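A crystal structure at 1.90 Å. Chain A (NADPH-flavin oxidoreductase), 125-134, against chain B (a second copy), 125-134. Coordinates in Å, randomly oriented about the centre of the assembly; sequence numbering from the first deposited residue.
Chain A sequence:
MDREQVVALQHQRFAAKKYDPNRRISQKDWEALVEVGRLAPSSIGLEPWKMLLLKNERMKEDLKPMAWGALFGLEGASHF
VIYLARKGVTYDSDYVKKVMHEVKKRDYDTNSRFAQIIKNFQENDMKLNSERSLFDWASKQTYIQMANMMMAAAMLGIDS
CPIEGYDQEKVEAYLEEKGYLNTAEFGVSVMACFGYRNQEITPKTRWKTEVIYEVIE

Chain A 125-134: DMKLNSERSL
Chain B (125-134) DMKLNSERSL

An exact two-fold axis relates the two stretches, so every contact occurs twice; the backbones come nearest at Ser A133 and Ser B133, whose CA atoms lie 7.6 Å apart. After a helix ends, Lys A127 and Lys B127 leave helical geometry with positive phi (55/46). Extended Ser A130 and Ser B130 (-146/162) then cap new helices beginning at Glu A131 and Glu B131: Ser A133 N donates to Ser A130 OG at 3.0 Å, while Ser A130 N donates to Ser A133 OG at 3.1 Å. Both serines adopt the p rotamer, their short side chains bringing OG back to backbone NH groups.

Arginine supplies the direct hydrogen bonds between the stretches. Arg A132 (t, p, t, chi4 -99°) points toward chain B, and its guanidinium grips Lys B127 O through NH1 at 2.9 Å and NH2 at 3.0 Å. A weak bond joins Arg A132 NH2 to Met B126 O at 3.2 Å. The long, multidonor side chain suits carbonyls that follow a helix end and make no i+4 helical bond.

Two carbon atoms pack against this group: Ser B133 CB lies over one guanidinium face, 3.6 Å from Arg A132 NH2, and Leu B128 CD2 sits at its edge, 3.5 Å from that NH2.

Water extends the link, donating to Ser B133 O at 2.7 Å and weakly accepting from Arg A132 NH2 at 3.3 Å.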

# COMPACT_ATOMS: atom_id res chain seq x y z
N ASP A 125 -9.63 -18.26 -0.43
CA ASP A 125 -8.33 -17.87 0.17
C ASP A 125 -8.41 -16.54 0.87
O ASP A 125 -7.86 -16.40 1.98
CB ASP A 125 -7.22 -17.81 -0.88
CG ASP A 125 -6.85 -19.18 -1.42
OD1 ASP A 125 -7.10 -20.17 -0.75
OD2 ASP A 125 -6.28 -19.26 -2.52
N MSE A 126 -9.05 -15.55 0.24
CA MSE A 126 -9.09 -14.17 0.76
C MSE A 126 -10.43 -13.70 1.36
O MSE A 126 -10.54 -12.57 1.87
CB MSE A 126 -8.63 -13.19 -0.34
CG MSE A 126 -7.32 -13.59 -0.91
SE MSE A 126 -6.24 -12.07 -1.46
CE MSE A 126 -7.02 -10.58 -0.50
N LYS A 127 -11.43 -14.57 1.27
CA LYS A 127 -12.74 -14.30 1.85
C LYS A 127 -13.32 -12.98 1.32
O LYS A 127 -13.80 -12.15 2.10
CB LYS A 127 -12.65 -14.27 3.40
CG LYS A 127 -12.29 -15.62 4.05
CD LYS A 127 -13.04 -16.77 3.39
CE LYS A 127 -14.58 -16.70 3.58
NZ LYS A 127 -15.25 -17.97 3.19
N LEU A 128 -13.24 -12.78 0.00
CA LEU A 128 -13.78 -11.56 -0.63
C LEU A 128 -15.20 -11.89 -1.05
O LEU A 128 -15.45 -12.24 -2.22
CB LEU A 128 -12.96 -11.11 -1.84
CG LEU A 128 -11.47 -10.89 -1.58
CD1 LEU A 128 -10.79 -10.31 -2.81
CD2 LEU A 128 -11.28 -9.95 -0.37
N ASN A 129 -16.10 -11.78 -0.08
CA ASN A 129 -17.46 -12.29 -0.25
C ASN A 129 -18.54 -11.24 -0.16
O ASN A 129 -19.73 -11.57 -0.03
CB ASN A 129 -17.75 -13.33 0.81
CG ASN A 129 -16.66 -14.36 0.94
OD1 ASN A 129 -16.09 -14.51 2.00
ND2 ASN A 129 -16.38 -15.09 -0.14
N SER A 130 -18.16 -9.97 -0.24
CA SER A 130 -19.14 -8.89 -0.16
C SER A 130 -18.65 -7.77 -1.05
O SER A 130 -17.45 -7.69 -1.40
CB SER A 130 -19.28 -8.41 1.29
OG SER A 130 -18.16 -7.61 1.66
N GLU A 131 -19.54 -6.86 -1.40
CA GLU A 131 -19.10 -5.70 -2.18
C GLU A 131 -17.99 -4.89 -1.46
O GLU A 131 -16.97 -4.51 -2.07
CB GLU A 131 -20.30 -4.86 -2.61
CG GLU A 131 -21.08 -5.51 -3.83
CD GLU A 131 -20.13 -6.00 -5.00
OE1 GLU A 131 -19.42 -5.15 -5.63
OE2 GLU A 131 -20.11 -7.24 -5.27
N ARG A 132 -18.16 -4.68 -0.15
CA ARG A 132 -17.16 -3.92 0.61
C ARG A 132 -15.81 -4.62 0.69
O ARG A 132 -14.77 -3.96 0.51
CB ARG A 132 -17.71 -3.58 2.01
CG ARG A 132 -16.67 -3.05 2.99
CD ARG A 132 -16.42 -1.59 2.71
NE ARG A 132 -15.50 -0.91 3.63
CZ ARG A 132 -15.89 -0.15 4.65
NH1 ARG A 132 -17.19 -0.04 4.97
NH2 ARG A 132 -14.98 0.48 5.39
N SER A 133 -15.78 -5.94 0.95
CA SER A 133 -14.51 -6.66 1.04
C SER A 133 -13.77 -6.64 -0.31
O SER A 133 -12.53 -6.49 -0.34
CB SER A 133 -14.70 -8.08 1.65
OG SER A 133 -15.43 -8.91 0.78
N LEU A 134 -14.53 -6.75 -1.40
CA LEU A 134 -13.95 -6.70 -2.76
C LEU A 134 -13.37 -5.33 -3.03
O LEU A 134 -12.29 -5.20 -3.61
CB LEU A 134 -15.03 -7.00 -3.83
CG LEU A 134 -15.32 -8.51 -4.02
CD1 LEU A 134 -16.65 -8.66 -4.76
CD2 LEU A 134 -14.18 -9.28 -4.72
N ASP B 125 -16.40 9.13 8.60
CA ASP B 125 -15.66 9.45 7.37
C ASP B 125 -15.30 8.21 6.58
O ASP B 125 -15.45 8.22 5.34
CB ASP B 125 -14.38 10.23 7.66
CG ASP B 125 -14.65 11.64 8.17
OD1 ASP B 125 -15.72 12.16 7.92
OD2 ASP B 125 -13.77 12.22 8.82
N MSE B 126 -14.82 7.17 7.26
CA MSE B 126 -14.32 5.96 6.59
C MSE B 126 -15.21 4.71 6.70
O MSE B 126 -14.90 3.64 6.12
CB MSE B 126 -12.90 5.64 7.10
CG MSE B 126 -12.00 6.81 6.98
SE MSE B 126 -10.16 6.31 6.61
CE MSE B 126 -10.29 4.50 5.94
N LYS B 127 -16.30 4.84 7.44
CA LYS B 127 -17.28 3.77 7.58
C LYS B 127 -16.62 2.47 8.09
O LYS B 127 -16.85 1.40 7.52
CB LYS B 127 -18.00 3.52 6.23
CG LYS B 127 -18.88 4.68 5.75
CD LYS B 127 -19.68 5.29 6.89
CE LYS B 127 -20.72 4.31 7.51
NZ LYS B 127 -21.67 5.02 8.41
N LEU B 128 -15.77 2.60 9.11
CA LEU B 128 -15.09 1.42 9.70
C LEU B 128 -15.97 0.95 10.84
O LEU B 128 -15.73 1.30 12.01
CB LEU B 128 -13.69 1.76 10.21
CG LEU B 128 -12.75 2.39 9.18
CD1 LEU B 128 -11.35 2.54 9.76
CD2 LEU B 128 -12.71 1.53 7.90
N ASN B 129 -16.98 0.18 10.47
CA ASN B 129 -18.05 -0.18 11.40
C ASN B 129 -18.18 -1.65 11.70
O ASN B 129 -19.19 -2.09 12.26
CB ASN B 129 -19.38 0.30 10.85
CG ASN B 129 -19.34 1.73 10.37
OD1 ASN B 129 -19.61 1.98 9.21
ND2 ASN B 129 -19.03 2.66 11.27
N SER B 130 -17.17 -2.43 11.34
CA SER B 130 -17.21 -3.86 11.58
C SER B 130 -15.80 -4.32 11.87
O SER B 130 -14.81 -3.64 11.53
CB SER B 130 -17.77 -4.59 10.35
OG SER B 130 -16.79 -4.65 9.31
N GLU B 131 -15.67 -5.50 12.46
CA GLU B 131 -14.32 -6.02 12.68
C GLU B 131 -13.52 -6.16 11.35
O GLU B 131 -12.34 -5.78 11.28
CB GLU B 131 -14.37 -7.31 13.51
CG GLU B 131 -14.62 -7.02 15.04
CD GLU B 131 -13.70 -5.88 15.62
OE1 GLU B 131 -12.43 -6.02 15.64
OE2 GLU B 131 -14.26 -4.82 16.06
N ARG B 132 -14.18 -6.67 10.31
CA ARG B 132 -13.50 -6.84 9.02
C ARG B 132 -13.08 -5.51 8.38
O ARG B 132 -11.94 -5.41 7.88
CB ARG B 132 -14.37 -7.68 8.07
CG ARG B 132 -13.90 -7.68 6.61
CD ARG B 132 -12.77 -8.65 6.46
NE ARG B 132 -12.26 -8.84 5.09
CZ ARG B 132 -12.60 -9.85 4.29
NH1 ARG B 132 -13.52 -10.74 4.68
NH2 ARG B 132 -12.04 -9.97 3.09
N SER B 133 -13.96 -4.49 8.39
CA SER B 133 -13.60 -3.21 7.79
C SER B 133 -12.43 -2.55 8.53
O SER B 133 -11.53 -1.96 7.90
CB SER B 133 -14.85 -2.29 7.63
OG SER B 133 -15.35 -1.89 8.88
N LEU B 134 -12.41 -2.71 9.86
CA LEU B 134 -11.31 -2.17 10.70
C LEU B 134 -10.02 -2.88 10.38
O LEU B 134 -8.96 -2.25 10.28
CB LEU B 134 -11.62 -2.36 12.20
CG LEU B 134 -12.58 -1.28 12.78
CD1 LEU B 134 -13.13 -1.79 14.11
CD2 LEU B 134 -11.94 0.12 12.92
O HOH W 1 -11.96 -0.96 5.41
O HOH W 2 -10.95 -7.07 1.79